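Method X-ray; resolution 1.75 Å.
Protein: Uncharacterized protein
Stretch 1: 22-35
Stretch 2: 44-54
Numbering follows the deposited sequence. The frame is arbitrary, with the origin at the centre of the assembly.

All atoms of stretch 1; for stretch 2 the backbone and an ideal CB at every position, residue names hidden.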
# COMPACT_ATOMS: atom_id res chain seq x y z
N VAL A 22 4.93 1.73 -13.96
CA VAL A 22 6.20 1.20 -13.41
C VAL A 22 6.13 -0.33 -13.18
O VAL A 22 7.02 -1.07 -13.62
CB VAL A 22 6.64 1.95 -12.12
CG1 VAL A 22 7.87 1.29 -11.47
CG2 VAL A 22 6.92 3.43 -12.43
N ASP A 23 5.06 -0.80 -12.56
CA ASP A 23 4.90 -2.23 -12.27
C ASP A 23 4.39 -3.00 -13.51
O ASP A 23 3.19 -3.09 -13.74
CB ASP A 23 3.98 -2.45 -11.05
CG ASP A 23 3.86 -3.92 -10.64
OD1 ASP A 23 4.68 -4.74 -11.11
OD2 ASP A 23 2.92 -4.25 -9.85
N THR A 24 5.33 -3.61 -14.27
CA THR A 24 5.04 -4.34 -15.51
C THR A 24 4.84 -5.86 -15.24
O THR A 24 4.64 -6.64 -16.16
CB THR A 24 6.17 -4.07 -16.51
OG1 THR A 24 7.42 -4.44 -15.91
CG2 THR A 24 6.23 -2.61 -16.96
N SER A 25 4.92 -6.25 -13.97
CA SER A 25 4.83 -7.65 -13.54
C SER A 25 3.42 -8.22 -13.61
O SER A 25 2.46 -7.46 -13.54
CB SER A 25 5.35 -7.81 -12.12
OG SER A 25 4.42 -7.41 -11.14
N GLN A 26 3.32 -9.57 -13.64
CA GLN A 26 2.04 -10.30 -13.59
C GLN A 26 1.84 -10.89 -12.19
O GLN A 26 0.71 -11.08 -11.77
CB GLN A 26 1.96 -11.40 -14.66
CG GLN A 26 1.47 -10.86 -16.03
CD GLN A 26 0.12 -10.17 -15.98
OE1 GLN A 26 0.00 -8.94 -16.12
NE2 GLN A 26 -0.94 -10.93 -15.76
N ASP A 27 2.94 -11.17 -11.47
CA ASP A 27 2.85 -11.67 -10.10
C ASP A 27 4.14 -11.32 -9.35
O ASP A 27 5.12 -10.90 -9.97
CB ASP A 27 2.55 -13.18 -10.07
CG ASP A 27 3.69 -14.12 -10.39
OD1 ASP A 27 4.80 -13.91 -9.86
OD2 ASP A 27 3.45 -15.14 -11.06
N SER A 28 4.11 -11.42 -8.04
CA SER A 28 5.27 -11.17 -7.20
C SER A 28 5.20 -11.90 -5.86
O SER A 28 4.12 -12.22 -5.35
CB SER A 28 5.45 -9.68 -6.94
OG SER A 28 4.32 -9.14 -6.27
N TYR A 29 6.37 -12.09 -5.28
CA TYR A 29 6.56 -12.70 -3.98
C TYR A 29 7.52 -11.85 -3.21
O TYR A 29 8.48 -11.37 -3.81
CB TYR A 29 7.10 -14.12 -4.15
CG TYR A 29 7.61 -14.73 -2.87
CD1 TYR A 29 6.72 -15.32 -1.97
CD2 TYR A 29 8.95 -14.66 -2.52
CE1 TYR A 29 7.18 -15.90 -0.78
CE2 TYR A 29 9.42 -15.22 -1.32
CZ TYR A 29 8.53 -15.83 -0.46
OH TYR A 29 8.95 -16.38 0.72
N SER A 30 7.27 -11.64 -1.91
CA SER A 30 8.24 -10.98 -1.05
C SER A 30 8.11 -11.43 0.40
O SER A 30 7.13 -12.04 0.80
CB SER A 30 8.18 -9.46 -1.14
OG SER A 30 7.11 -8.90 -0.42
N GLU A 31 9.15 -11.15 1.17
CA GLU A 31 9.24 -11.38 2.60
C GLU A 31 9.45 -10.03 3.28
O GLU A 31 10.12 -9.13 2.74
CB GLU A 31 10.39 -12.35 2.91
CG GLU A 31 10.12 -13.75 2.39
CD GLU A 31 11.34 -14.66 2.41
OE1 GLU A 31 12.32 -14.31 3.10
OE2 GLU A 31 11.32 -15.69 1.71
N ALA A 32 8.83 -9.84 4.42
CA ALA A 32 8.98 -8.56 5.13
C ALA A 32 9.04 -8.76 6.63
O ALA A 32 8.52 -9.75 7.15
CB ALA A 32 7.81 -7.62 4.81
N VAL A 33 9.70 -7.80 7.30
CA VAL A 33 9.72 -7.68 8.76
C VAL A 33 9.22 -6.26 9.06
O VAL A 33 9.70 -5.30 8.45
CB VAL A 33 11.10 -7.97 9.41
CG1 VAL A 33 11.09 -7.57 10.89
CG2 VAL A 33 11.45 -9.45 9.30
N MSE A 34 8.26 -6.14 9.97
CA MSE A 34 7.66 -4.89 10.40
C MSE A 34 7.96 -4.70 11.88
O MSE A 34 7.83 -5.63 12.67
CB MSE A 34 6.15 -4.94 10.09
CG MSE A 34 5.28 -4.03 10.90
SE MSE A 34 3.41 -4.57 10.53
CE MSE A 34 3.20 -3.81 8.92
N SER A 35 8.41 -3.50 12.24
CA SER A 35 8.68 -3.13 13.62
C SER A 35 7.83 -1.88 13.96
O SER A 35 7.95 -0.84 13.31
CB SER A 35 10.19 -2.90 13.81
OG SER A 35 10.48 -2.43 15.11
N UNK A 44 6.51 -6.61 16.77
CA UNK A 44 7.16 -7.02 15.52
C UNK A 44 6.29 -8.04 14.83
O UNK A 44 5.49 -8.71 15.47
CB UNK A 44 8.56 -7.59 15.77
N UNK A 45 6.37 -8.07 13.52
CA UNK A 45 5.67 -9.01 12.67
C UNK A 45 6.56 -9.41 11.52
O UNK A 45 7.29 -8.56 11.02
CB UNK A 45 4.36 -8.42 12.16
N UNK A 46 6.51 -10.68 11.13
CA UNK A 46 7.20 -11.21 9.95
C UNK A 46 6.12 -11.74 9.05
O UNK A 46 5.23 -12.43 9.55
CB UNK A 46 8.23 -12.29 10.30
N UNK A 47 6.18 -11.44 7.75
CA UNK A 47 5.16 -11.94 6.83
C UNK A 47 5.68 -12.17 5.41
O UNK A 47 6.73 -11.67 5.03
CB UNK A 47 3.99 -10.96 6.79
N UNK A 48 4.96 -12.98 4.64
CA UNK A 48 5.20 -13.19 3.22
C UNK A 48 4.00 -12.64 2.47
O UNK A 48 2.86 -12.76 2.94
CB UNK A 48 5.43 -14.67 2.90
N UNK A 49 4.23 -11.99 1.32
CA UNK A 49 3.18 -11.45 0.48
C UNK A 49 3.21 -12.13 -0.88
O UNK A 49 4.24 -12.13 -1.54
CB UNK A 49 3.33 -9.93 0.33
N UNK A 50 2.06 -12.62 -1.34
CA UNK A 50 1.89 -13.20 -2.69
C UNK A 50 0.94 -12.28 -3.46
O UNK A 50 -0.06 -11.86 -2.89
CB UNK A 50 1.35 -14.63 -2.63
N UNK A 51 1.25 -11.92 -4.72
CA UNK A 51 0.34 -11.06 -5.49
C UNK A 51 0.28 -11.54 -6.90
O UNK A 51 1.26 -12.09 -7.39
CB UNK A 51 0.78 -9.59 -5.45
N UNK A 52 -0.87 -11.35 -7.56
CA UNK A 52 -1.05 -11.74 -8.94
C UNK A 52 -2.14 -10.90 -9.57
O UNK A 52 -3.16 -10.63 -8.92
CB UNK A 52 -1.38 -13.23 -9.05
N UNK A 53 -1.92 -10.46 -10.82
CA UNK A 53 -2.88 -9.68 -11.59
C UNK A 53 -3.98 -10.57 -12.10
O UNK A 53 -3.76 -11.77 -12.33
CB UNK A 53 -2.20 -8.96 -12.75
N UNK A 54 -5.20 -10.01 -12.14
CA UNK A 54 -6.44 -10.67 -12.54
C UNK A 54 -7.31 -9.70 -13.33
O UNK A 54 -7.03 -8.50 -13.34
CB UNK A 54 -7.20 -11.20 -11.32

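The two strands run antiparallel, their directions 174° apart, and positions 44 to 52 each pair with one residue of stretch 1. Side chains alternate between two faces: Asp-27, Tyr-29, Glu-31, Val-33 and Ser-35 line one, Ser-28, Ser-30, Ala-32 and Met-34 the other. The extended backbone favours beta-formers throughout.

Position 44 lies beside Ser-35, its ideal CB 3.7 Å from Met-34 O. Little there selects strongly; a beta-branched or small polar residue would suit. It is Thr-44, whose CA makes a CA-H...O contact to Met-34 O at 3.2 Å.

Position 45 pairs with Met-34 through two backbone hydrogen bonds, Met-34 N to the O of 45 (2.8 Å) and the N of 45 to Met-34 O (3.0 Å). Its ideal CB sits 4.3 Å from Met-34 SE, so a chain with an aliphatic stem fits. Arg-45 supplies one, CD lying 4.2 Å from Met-34 SE, while its end leads away and NH1 bonds Thr-44 O at 2.9 Å.

Position 46 faces Val-33, which offers only methyls; small or beta-branched residues would do. Ser-46 places OG 3.6 Å from Val-33 CG2.

At position 47 the partner is Ala-32, a methyl with room above it, flanked by the Met-34 stem: an invitation to a large apolar or aromatic group. Phe-47, with chi1 p, swings its ring over Ala-32, whose CB lies 3.8 Å from the ring centroid, over the face. Met-34 CB meets the ring edge, 4.1 Å from Phe-47 CE1.

Position 48 looks onto the Tyr-29 ring and the Glu-31 stem, with the carboxylate beyond. A long chain, basic or amide, could cover both. Lys-48 lays CG 3.8 Å from Glu-31 CG and CE 3.2 Å from Tyr-29 OH. That hydroxyl donates to Glu-31 OE2 at 2.7 Å, while Lys-48 NZ is bonded elsewhere in the structure.

Position 49 has the Ser-30 hydroxyl 4.0 Å from its ideal CB, so Ser or Thr would suit, and Val only for its strand preference. Thr-49 uses its hydroxyl: water 3 joins Thr-49 OG1 (2.8 Å) to Ser-30 OG (3.0 Å).

Position 50 pairs with Tyr-29, whose CD1 is 5.5 Å from the ideal CB. An aromatic or broad aliphatic residue could reach it. Tyr-50 does, CE2 lying 3.6 Å from Tyr-29 CD1 with the ring planes at 56°; water 2 links Tyr-50 OH (3.1 Å) and Tyr-29 OH (3.3 Å).

Position 51 has Ser-28 OG 3.7 Å from its ideal CB, favouring a small or polar residue. Ser-51 holds water 1 weakly through OG (3.3 Å), and the same water bonds Ser-28 OG at 3.0 Å.

Position 52 opposes Asp-27, so a basic residue is a natural guess. Lys-52 touches only with its stem, CG 4.0 Å from Asp-27 CB; its extended end leads away.

Position 53 points toward stretch 1, near Gln-26 O and the Asp-23 carboxylate, so a donor-bearing ring or amide suits. His-53 N donates to Gln-26 O at 2.9 Å, and ND1 adds a weak bond to that O at 3.4 Å.

Position 54 points away and is unconstrained here; it is Phe-54.

Stretch 2 44-54: TRSFKTYSKHF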
# COMPACT_ATOMS: atom_id res chain seq x y z
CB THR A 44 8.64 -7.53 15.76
OG1 THR A 44 8.67 -8.89 16.17
CG2 THR A 44 9.42 -6.68 16.72
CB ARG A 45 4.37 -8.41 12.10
CG ARG A 45 3.20 -8.35 13.07
CD ARG A 45 3.16 -7.05 13.85
NE ARG A 45 1.94 -6.98 14.65
CZ ARG A 45 1.80 -7.48 15.86
NH1 ARG A 45 2.82 -8.10 16.45
NH2 ARG A 45 0.64 -7.37 16.51
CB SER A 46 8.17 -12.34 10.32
OG SER A 46 9.37 -11.85 10.90
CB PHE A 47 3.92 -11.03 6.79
CG PHE A 47 4.14 -9.58 6.43
CD1 PHE A 47 4.48 -8.64 7.41
CD2 PHE A 47 3.96 -9.13 5.13
CE1 PHE A 47 4.67 -7.30 7.09
CE2 PHE A 47 4.10 -7.77 4.81
CZ PHE A 47 4.43 -6.86 5.80
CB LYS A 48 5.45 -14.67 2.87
CG LYS A 48 6.76 -15.25 3.40
CD LYS A 48 6.78 -16.77 3.29
CE LYS A 48 8.14 -17.31 3.68
NZ LYS A 48 8.37 -17.30 5.15
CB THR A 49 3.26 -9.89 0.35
OG1 THR A 49 3.22 -9.29 1.66
CG2 THR A 49 2.10 -9.31 -0.46
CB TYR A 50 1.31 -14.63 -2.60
CG TYR A 50 2.11 -15.57 -1.74
CD1 TYR A 50 1.92 -15.63 -0.36
CD2 TYR A 50 3.05 -16.43 -2.30
CE1 TYR A 50 2.68 -16.49 0.44
CE2 TYR A 50 3.77 -17.33 -1.52
CZ TYR A 50 3.58 -17.36 -0.15
OH TYR A 50 4.30 -18.23 0.63
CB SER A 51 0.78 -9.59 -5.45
OG SER A 51 1.21 -9.20 -4.16
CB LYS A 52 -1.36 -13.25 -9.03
CG LYS A 52 -1.37 -13.80 -10.46
CD LYS A 52 -1.69 -15.28 -10.48
CE LYS A 52 -1.73 -15.77 -11.90
NZ LYS A 52 -1.90 -17.24 -11.95
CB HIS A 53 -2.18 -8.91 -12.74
CG HIS A 53 -1.47 -7.70 -12.23
ND1 HIS A 53 -0.23 -7.80 -11.62
CD2 HIS A 53 -1.90 -6.43 -12.11
CE1 HIS A 53 0.08 -6.57 -11.23
NE2 HIS A 53 -0.91 -5.72 -11.47
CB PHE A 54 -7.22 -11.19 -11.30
CG PHE A 54 -6.71 -12.47 -10.69
CD1 PHE A 54 -5.72 -12.45 -9.72
CD2 PHE A 54 -7.25 -13.70 -11.05
CE1 PHE A 54 -5.26 -13.64 -9.13
CE2 PHE A 54 -6.79 -14.89 -10.47
CZ PHE A 54 -5.80 -14.85 -9.51
O HOH W 1 4.32 -10.03 -3.40
O HOH W 2 7.28 -19.18 0.42
O HOH W 3 5.95 -9.44 2.27
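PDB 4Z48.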